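Local coordinates for magnesium and cobalt efflux protein (Bordetella parapertussis, PDB 3JTF) that probably takes part in magnesium and cobalt transport, and binds AMP in the cleft of the CBS domain pair that makes up this fragment, at residues B[38-43]-B[99-104]; B[104-107]-B[111-114]. One frame throughout, in Å; residues are numbered along the deposited sequence.

Interaction 1: B[38-43]-B[99-104]. With AMP (adenosine monophosphate), chain F; SO4 (sulfate ion), chain H.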
ATOM      1  N   HIS B  38       7.122  -1.286   3.980  1.00 23.03           N
ATOM      2  CA  HIS B  38       6.627  -0.402   2.905  1.00 21.50           C
ATOM      3  C   HIS B  38       6.405  -1.205   1.638  1.00 20.59           C
ATOM      4  O   HIS B  38       7.024  -2.225   1.450  1.00 19.79           O
ATOM      5  CB  HIS B  38       7.584   0.747   2.619  1.00 20.82           C
ATOM      6  CG  HIS B  38       7.792   1.646   3.787  1.00 20.39           C
ATOM      7  ND1 HIS B  38       6.753   2.282   4.430  1.00 20.35           N
ATOM      8  CD2 HIS B  38       8.914   1.971   4.469  1.00 19.29           C
ATOM      9  CE1 HIS B  38       7.235   2.981   5.448  1.00 22.97           C
ATOM     10  NE2 HIS B  38       8.546   2.808   5.491  1.00 19.98           N
ATOM     11  N   SER B  39       5.500  -0.747   0.797  1.00 20.77           N
ATOM     12  CA  SER B  39       5.182  -1.415  -0.463  1.00 21.51           C
ATOM     13  C   SER B  39       5.981  -0.853  -1.647  1.00 19.14           C
ATOM     14  O   SER B  39       6.087  -1.509  -2.669  1.00 17.92           O
ATOM     15  CB  SER B  39       3.689  -1.275  -0.779  1.00 22.88           C
ATOM     16  OG  SER B  39       3.283   0.109  -0.698  1.00 31.04           O
ATOM     17  N   ARG B  40       6.483   0.367  -1.521  1.00 17.62           N
ATOM     18  CA  ARG B  40       7.123   1.079  -2.623  1.00 17.44           C
ATOM     19  C   ARG B  40       8.474   1.678  -2.199  1.00 16.01           C
ATOM     20  O   ARG B  40       8.598   2.205  -1.104  1.00 15.55           O
ATOM     21  CB  ARG B  40       6.225   2.206  -3.096  1.00 18.53           C
ATOM     22  CG  ARG B  40       4.829   1.777  -3.581  1.00 21.25           C
ATOM     23  CD  ARG B  40       3.869   2.949  -3.479  1.00 23.63           C
ATOM     24  NE  ARG B  40       3.627   3.231  -2.069  1.00 27.46           N
ATOM     25  CZ  ARG B  40       2.679   4.019  -1.601  1.00 28.06           C
ATOM     26  NH1 ARG B  40       2.568   4.180  -0.300  1.00 29.31           N
ATOM     27  NH2 ARG B  40       1.833   4.632  -2.427  1.00 31.18           N
ATOM     28  N   PHE B  41       9.462   1.606  -3.079  1.00 14.94           N
ATOM     29  CA  PHE B  41      10.836   2.013  -2.769  1.00 14.65           C
ATOM     30  C   PHE B  41      11.391   2.827  -3.899  1.00 14.66           C
ATOM     31  O   PHE B  41      11.407   2.361  -5.042  1.00 14.56           O
ATOM     32  CB  PHE B  41      11.706   0.786  -2.530  1.00 15.13           C
ATOM     33  CG  PHE B  41      11.184  -0.097  -1.452  1.00 14.97           C
ATOM     34  CD1 PHE B  41      10.202  -1.045  -1.734  1.00 15.35           C
ATOM     35  CD2 PHE B  41      11.621   0.058  -0.151  1.00 17.95           C
ATOM     36  CE1 PHE B  41       9.671  -1.822  -0.749  1.00 16.17           C
ATOM     37  CE2 PHE B  41      11.127  -0.728   0.853  1.00 17.54           C
ATOM     38  CZ  PHE B  41      10.126  -1.678   0.568  1.00 19.34           C
ATOM     39  N   PRO B  42      11.833   4.053  -3.607  1.00 13.71           N
ATOM     40  CA  PRO B  42      12.733   4.673  -4.571  1.00 13.38           C
ATOM     41  C   PRO B  42      13.987   3.835  -4.785  1.00 12.43           C
ATOM     42  O   PRO B  42      14.500   3.259  -3.847  1.00 11.76           O
ATOM     43  CB  PRO B  42      13.087   6.026  -3.941  1.00 13.64           C
ATOM     44  CG  PRO B  42      12.081   6.226  -2.832  1.00 14.72           C
ATOM     45  CD  PRO B  42      11.766   4.826  -2.362  1.00 14.76           C
ATOM     46  N   VAL B  43      14.426   3.781  -6.034  1.00 12.31           N
ATOM     47  CA  VAL B  43      15.567   2.997  -6.459  1.00 13.19           C
ATOM     48  C   VAL B  43      16.670   3.893  -6.942  1.00 12.49           C
ATOM     49  O   VAL B  43      16.414   4.876  -7.663  1.00 13.00           O
ATOM     50  CB  VAL B  43      15.146   2.006  -7.575  1.00 13.53           C
ATOM     51  CG1 VAL B  43      16.369   1.206  -8.076  1.00 13.62           C
ATOM     52  CG2 VAL B  43      14.042   1.051  -7.032  1.00 12.14           C
ATOM     53  N   ASN B  99       0.135   6.851  -9.528  1.00 22.37           N
ATOM     54  CA  ASN B  99       1.250   6.963  -8.611  1.00 22.46           C
ATOM     55  C   ASN B  99       0.830   7.679  -7.291  1.00 21.16           C
ATOM     56  O   ASN B  99       0.540   8.879  -7.301  1.00 21.09           O
ATOM     57  CB  ASN B  99       2.389   7.759  -9.279  1.00 21.90           C
ATOM     58  CG  ASN B  99       2.892   7.132 -10.597  1.00 26.88           C
ATOM     59  OD1 ASN B  99       3.449   6.045 -10.574  1.00 29.25           O
ATOM     60  ND2 ASN B  99       2.725   7.847 -11.750  1.00 25.00           N
ATOM     61  N   HIS B 100       0.873   6.980  -6.159  1.00 19.69           N
ATOM     62  CA  HIS B 100       0.550   7.591  -4.867  1.00 19.68           C
ATOM     63  C   HIS B 100       1.775   7.908  -3.985  1.00 18.51           C
ATOM     64  O   HIS B 100       1.642   8.244  -2.808  1.00 17.27           O
ATOM     65  CB  HIS B 100      -0.504   6.779  -4.111  1.00 20.25           C
ATOM     66  CG  HIS B 100      -1.857   6.802  -4.761  1.00 20.55           C
ATOM     67  ND1 HIS B 100      -2.919   6.077  -4.278  1.00 22.31           N
ATOM     68  CD2 HIS B 100      -2.314   7.453  -5.860  1.00 23.59           C
ATOM     69  CE1 HIS B 100      -3.985   6.307  -5.028  1.00 23.39           C
ATOM     70  NE2 HIS B 100      -3.644   7.135  -5.999  1.00 22.90           N
ATOM     71  N   LEU B 101       2.946   7.855  -4.596  1.00 17.22           N
ATOM     72  CA  LEU B 101       4.210   8.185  -3.936  1.00 17.14           C
ATOM     73  C   LEU B 101       4.974   9.100  -4.862  1.00 16.70           C
ATOM     74  O   LEU B 101       5.097   8.810  -6.067  1.00 17.31           O
ATOM     75  CB  LEU B 101       5.022   6.915  -3.660  1.00 16.98           C
ATOM     76  CG  LEU B 101       6.301   7.138  -2.819  1.00 19.12           C
ATOM     77  CD1 LEU B 101       6.657   5.993  -1.855  1.00 18.86           C
ATOM     78  CD2 LEU B 101       7.470   7.403  -3.740  1.00 19.05           C
ATOM     79  N   ALA B 102       5.479  10.211  -4.322  1.00 14.68           N
ATOM     80  CA  ALA B 102       6.287  11.143  -5.078  1.00 14.08           C
ATOM     81  C   ALA B 102       7.586  11.411  -4.316  1.00 14.19           C
ATOM     82  O   ALA B 102       7.616  11.358  -3.092  1.00 14.17           O
ATOM     83  CB  ALA B 102       5.518  12.494  -5.309  1.00 12.62           C
ATOM     84  N   ILE B 103       8.638  11.690  -5.072  1.00 13.79           N
ATOM     85  CA  ILE B 103       9.876  12.136  -4.527  1.00 14.19           C
ATOM     86  C   ILE B 103       9.835  13.652  -4.484  1.00 14.14           C
ATOM     87  O   ILE B 103       9.443  14.298  -5.446  1.00 14.88           O
ATOM     88  CB  ILE B 103      11.069  11.658  -5.392  1.00 13.96           C
ATOM     89  CG1 ILE B 103      11.134  10.132  -5.500  1.00 15.86           C
ATOM     90  CG2 ILE B 103      12.431  12.218  -4.840  1.00 13.97           C
ATOM     91  CD1 ILE B 103      11.191   9.451  -4.155  1.00 17.66           C
ATOM     92  N   VAL B 104      10.267  14.220  -3.370  1.00 14.51           N
ATOM     93  CA  VAL B 104      10.198  15.644  -3.156  1.00 15.02           C
ATOM     94  C   VAL B 104      11.560  16.284  -3.438  1.00 16.18           C
ATOM     95  O   VAL B 104      12.605  15.786  -2.965  1.00 17.28           O
ATOM     96  CB  VAL B 104       9.802  15.943  -1.717  1.00 14.99           C
ATOM     97  CG1 VAL B 104       9.765  17.468  -1.450  1.00 14.59           C
ATOM     98  CG2 VAL B 104       8.464  15.255  -1.388  1.00 13.87           C
TER
HETATM   99  P   AMP F   1       3.329   2.411   3.173  1.00 36.19           P
HETATM  100  O1P AMP F   1       3.712   2.304   1.737  1.00 34.48           O
HETATM  101  O2P AMP F   1       1.937   1.981   3.499  1.00 38.83           O
HETATM  102  O3P AMP F   1       4.347   1.808   4.082  1.00 35.59           O
HETATM  103  O5' AMP F   1       3.384   3.946   3.599  1.00 36.56           O
HETATM  104  C5' AMP F   1       3.178   4.280   4.979  1.00 35.36           C
HETATM  105  C4' AMP F   1       3.971   5.519   5.256  1.00 33.44           C
HETATM  106  O4' AMP F   1       5.397   5.307   5.319  1.00 29.82           O
HETATM  107  C3' AMP F   1       3.780   6.500   4.095  1.00 33.17           C
HETATM  108  O3' AMP F   1       2.521   7.177   4.177  1.00 36.52           O
HETATM  109  C2' AMP F   1       4.960   7.373   4.325  1.00 30.02           C
HETATM  110  O2' AMP F   1       4.628   8.050   5.596  1.00 33.01           O
HETATM  111  C1' AMP F   1       6.054   6.314   4.532  1.00 26.16           C
HETATM  112  N9  AMP F   1       6.737   5.598   3.395  1.00 22.67           N
HETATM  113  C8  AMP F   1       6.238   4.905   2.329  1.00 20.64           C
HETATM  114  N7  AMP F   1       7.241   4.366   1.575  1.00 20.36           N
HETATM  115  C5  AMP F   1       8.405   4.690   2.186  1.00 18.55           C
HETATM  116  C6  AMP F   1       9.836   4.429   1.964  1.00 18.18           C
HETATM  117  N6  AMP F   1      10.236   3.732   0.896  1.00 16.67           N
HETATM  118  N1  AMP F   1      10.729   4.971   2.820  1.00 17.87           N
HETATM  119  C2  AMP F   1      10.355   5.665   3.897  1.00 18.49           C
HETATM  120  N3  AMP F   1       9.067   5.909   4.194  1.00 18.50           N
HETATM  121  C4  AMP F   1       8.071   5.471   3.368  1.00 19.31           C
HETATM  122  S   SO4 H   5      -0.587   6.102  -0.078  0.50 22.59           S
HETATM  123  O1  SO4 H   5      -1.326   4.909  -0.465  0.50 28.29           O
HETATM  124  O2  SO4 H   5      -1.452   7.179   0.228  0.50 30.42           O
HETATM  125  O3  SO4 H   5       0.272   5.752   1.072  0.50 30.66           O
HETATM  126  O4  SO4 H   5       0.311   6.457  -1.149  0.50 30.70           O
HETATM  127  O   HOH W   1       1.731   4.461  -5.634  1.00 28.06           O
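The AMP site of a CBS domain pair lies where two repeats face each other, and here Arg40 and Pro42 of the first repeat meet His100, Leu101 and Ile103 of the second beside the nucleotide. Arg40 and Leu101 run past each other in opposite directions, bringing Leu101 CD1 over one face of the guanidinium and 4.0 Å from Arg40 CB. A bend at chi3 (-69°) turns the guanidinium toward two anions, which its edge meets: NH1 donates to AMP O1P at 3.0 Å and to sulfate O3, while NH2 donates to sulfate O4 at 2.7 Å. The sulfate, probably from the crystallisation liquor, thus shares the arginine with the phosphate. Arg40 NH2 also lies 3.6 Å from His100 CB, and one water accepts from both Arg40 NH2 and His100 N, linking the repeats. Deeper in, Pro42 CG packs on Ile103 CD1 at 3.6 Å. Residues 38-43 take hold of both base and phosphate, with Asp18, Thr116 and Asp119 also bonding to AMP: the His38 ring lies with one face against the purine, AMP C4 over its centre, and AMP N6 donates to Arg40 O at 3.0 Å. Leu101 CD1 approaches AMP N7 at 3.8 Å. Around this contact, strand 51-56 supplies Leu56 against Arg40 and Ile54 against Leu101, whereas strand 111-116 brings Thr116 to both residues and Leu114 to Pro42.

Interaction 2: B[104-107]-B[111-114]. With AMP (adenosine monophosphate), chain F.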
ATOM      1  N   VAL B 104      10.267  14.220  -3.370  1.00 14.51           N
ATOM      2  CA  VAL B 104      10.198  15.644  -3.156  1.00 15.02           C
ATOM      3  C   VAL B 104      11.560  16.284  -3.438  1.00 16.18           C
ATOM      4  O   VAL B 104      12.605  15.786  -2.965  1.00 17.28           O
ATOM      5  CB  VAL B 104       9.802  15.943  -1.717  1.00 14.99           C
ATOM      6  CG1 VAL B 104       9.765  17.468  -1.450  1.00 14.59           C
ATOM      7  CG2 VAL B 104       8.464  15.255  -1.388  1.00 13.87           C
ATOM      8  N   ILE B 105      11.553  17.378  -4.181  1.00 17.24           N
ATOM      9  CA  ILE B 105      12.780  18.129  -4.467  1.00 18.79           C
ATOM     10  C   ILE B 105      12.712  19.586  -3.976  1.00 18.42           C
ATOM     11  O   ILE B 105      11.665  20.176  -3.957  1.00 18.87           O
ATOM     12  CB  ILE B 105      13.166  18.036  -5.975  1.00 19.34           C
ATOM     13  CG1 ILE B 105      12.162  18.741  -6.854  1.00 21.87           C
ATOM     14  CG2 ILE B 105      13.337  16.587  -6.422  1.00 20.15           C
ATOM     15  CD1 ILE B 105      12.465  18.624  -8.364  1.00 25.10           C
ATOM     16  N   ASP B 106      13.832  20.131  -3.514  1.00 20.13           N
ATOM     17  CA  ASP B 106      13.903  21.546  -3.047  1.00 20.74           C
ATOM     18  C   ASP B 106      13.945  22.502  -4.223  1.00 21.31           C
ATOM     19  O   ASP B 106      14.014  22.066  -5.375  1.00 20.68           O
ATOM     20  CB  ASP B 106      15.106  21.800  -2.141  1.00 20.76           C
ATOM     21  CG  ASP B 106      16.459  21.586  -2.852  1.00 20.85           C
ATOM     22  OD1 ASP B 106      16.668  21.969  -4.025  1.00 21.87           O
ATOM     23  OD2 ASP B 106      17.342  21.023  -2.214  1.00 20.51           O
ATOM     24  N   GLU B 107      13.952  23.794  -3.899  1.00 22.67           N
ATOM     25  CA  GLU B 107      13.883  24.875  -4.861  1.00 24.47           C
ATOM     26  C   GLU B 107      14.996  24.831  -5.899  1.00 25.75           C
ATOM     27  O   GLU B 107      14.857  25.424  -6.984  1.00 26.66           O
ATOM     28  CB  GLU B 107      13.924  26.240  -4.125  1.00 24.85           C
ATOM     29  N   ILE B 111      17.155  16.391  -4.049  1.00 20.59           N
ATOM     30  CA  ILE B 111      16.264  15.449  -3.391  1.00 20.86           C
ATOM     31  C   ILE B 111      16.103  15.807  -1.910  1.00 19.80           C
ATOM     32  O   ILE B 111      17.070  15.810  -1.162  1.00 19.35           O
ATOM     33  CB  ILE B 111      16.792  13.977  -3.433  1.00 21.74           C
ATOM     34  CG1 ILE B 111      17.095  13.447  -4.861  1.00 23.90           C
ATOM     35  CG2 ILE B 111      15.789  13.074  -2.776  1.00 22.58           C
ATOM     36  CD1 ILE B 111      16.036  13.706  -5.905  1.00 24.55           C
ATOM     37  N   SER B 112      14.882  16.089  -1.492  1.00 19.13           N
ATOM     38  CA  SER B 112      14.569  16.478  -0.112  1.00 20.30           C
ATOM     39  C   SER B 112      13.881  15.393   0.717  1.00 18.72           C
ATOM     40  O   SER B 112      13.897  15.449   1.952  1.00 17.98           O
ATOM     41  CB  SER B 112      13.578  17.652  -0.117  1.00 20.42           C
ATOM     42  OG  SER B 112      14.135  18.727  -0.798  1.00 29.14           O
ATOM     43  N   GLY B 113      13.166  14.498   0.056  1.00 17.47           N
ATOM     44  CA  GLY B 113      12.329  13.531   0.771  1.00 17.02           C
ATOM     45  C   GLY B 113      11.378  12.804  -0.150  1.00 16.73           C
ATOM     46  O   GLY B 113      11.567  12.790  -1.366  1.00 16.40           O
ATOM     47  N   LEU B 114      10.402  12.140   0.455  1.00 16.70           N
ATOM     48  CA  LEU B 114       9.324  11.499  -0.271  1.00 16.33           C
ATOM     49  C   LEU B 114       8.004  11.767   0.458  1.00 15.30           C
ATOM     50  O   LEU B 114       7.974  12.144   1.622  1.00 17.03           O
ATOM     51  CB  LEU B 114       9.598  10.001  -0.511  1.00 16.43           C
ATOM     52  CG  LEU B 114       9.514   8.990   0.632  1.00 17.13           C
ATOM     53  CD1 LEU B 114       8.083   8.747   1.089  1.00 14.19           C
ATOM     54  CD2 LEU B 114      10.181   7.661   0.216  1.00 16.40           C
TER
HETATM   55  P   AMP F   1       3.329   2.411   3.173  1.00 36.19           P
HETATM   56  O1P AMP F   1       3.712   2.304   1.737  1.00 34.48           O
HETATM   57  O2P AMP F   1       1.937   1.981   3.499  1.00 38.83           O
HETATM   58  O3P AMP F   1       4.347   1.808   4.082  1.00 35.59           O
HETATM   59  O5' AMP F   1       3.384   3.946   3.599  1.00 36.56           O
HETATM   60  C5' AMP F   1       3.178   4.280   4.979  1.00 35.36           C
HETATM   61  C4' AMP F   1       3.971   5.519   5.256  1.00 33.44           C
HETATM   62  O4' AMP F   1       5.397   5.307   5.319  1.00 29.82           O
HETATM   63  C3' AMP F   1       3.780   6.500   4.095  1.00 33.17           C
HETATM   64  O3' AMP F   1       2.521   7.177   4.177  1.00 36.52           O
HETATM   65  C2' AMP F   1       4.960   7.373   4.325  1.00 30.02           C
HETATM   66  O2' AMP F   1       4.628   8.050   5.596  1.00 33.01           O
HETATM   67  C1' AMP F   1       6.054   6.314   4.532  1.00 26.16           C
HETATM   68  N9  AMP F   1       6.737   5.598   3.395  1.00 22.67           N
HETATM   69  C8  AMP F   1       6.238   4.905   2.329  1.00 20.64           C
HETATM   70  N7  AMP F   1       7.241   4.366   1.575  1.00 20.36           N
HETATM   71  C5  AMP F   1       8.405   4.690   2.186  1.00 18.55           C
HETATM   72  C6  AMP F   1       9.836   4.429   1.964  1.00 18.18           C
HETATM   73  N6  AMP F   1      10.236   3.732   0.896  1.00 16.67           N
HETATM   74  N1  AMP F   1      10.729   4.971   2.820  1.00 17.87           N
HETATM   75  C2  AMP F   1      10.355   5.665   3.897  1.00 18.49           C
HETATM   76  N3  AMP F   1       9.067   5.909   4.194  1.00 18.50           N
HETATM   77  C4  AMP F   1       8.071   5.471   3.368  1.00 19.31           C
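Val104 meets Ser112 and Gly113 together in a classic beta bulge, set in the antiparallel hairpin of strands 101-105 and 111-116 in the second CBS repeat. Val104 O accepts from Ser112 N at 2.7 Å and, weakly, from Gly113 N at 3.3 Å; one carbonyl oxygen thus takes two successive N-H groups, the mark of the bulge. In return Val104 N donates to Gly113 O over 2.8 Å in a nearly straight bond (171°). The extra residue shifts the register by one, so that Ile105 pairs with Ile111. Their side chains share one face of the sheet, where Ile105 CG2 touches Ile111 CD1 at 4.0 Å and Phe80 of strand 80-82 packs against both. On the other face Val104 CG1 rests near Ser112 CB, and Met11 adjoins Val104. Farther out, the turn is held by Asp106, whose OD1 accepts from the backbone N of both His108 and Gly110. Ser112 OG is hydrogen-bonded to Glu83 OE2, which ties the bulge to the chain following strand 80-82. Farther along strand 111-116, with CG lodged between its backbone N and carbonyl carbon (chi1 73°), Leu114 extends to the adenine and sets its CD2 3.7 Å from AMP C6.

How the interactions relate
Strand 101-105 carries both contacts, whose centres lie 13 Å apart: interaction 1 uses it to face the first CBS repeat, and interaction 2 to pair within the second. Val104 belongs to both, closing the 99-104 segment and opening the bulge. Between them, Leu114 CB sits 4.0 Å from Ile103 CD1, while Leu114 CD2 lies 3.9 Å from Pro42 CG, so Leu114 joins the apolar cluster between the repeats. The same AMP is touched from both: residues 38-43 supply polar contacts to base and phosphate, and Leu101 and Leu114, from neighbouring strands of one sheet, give apolar surface to the purine.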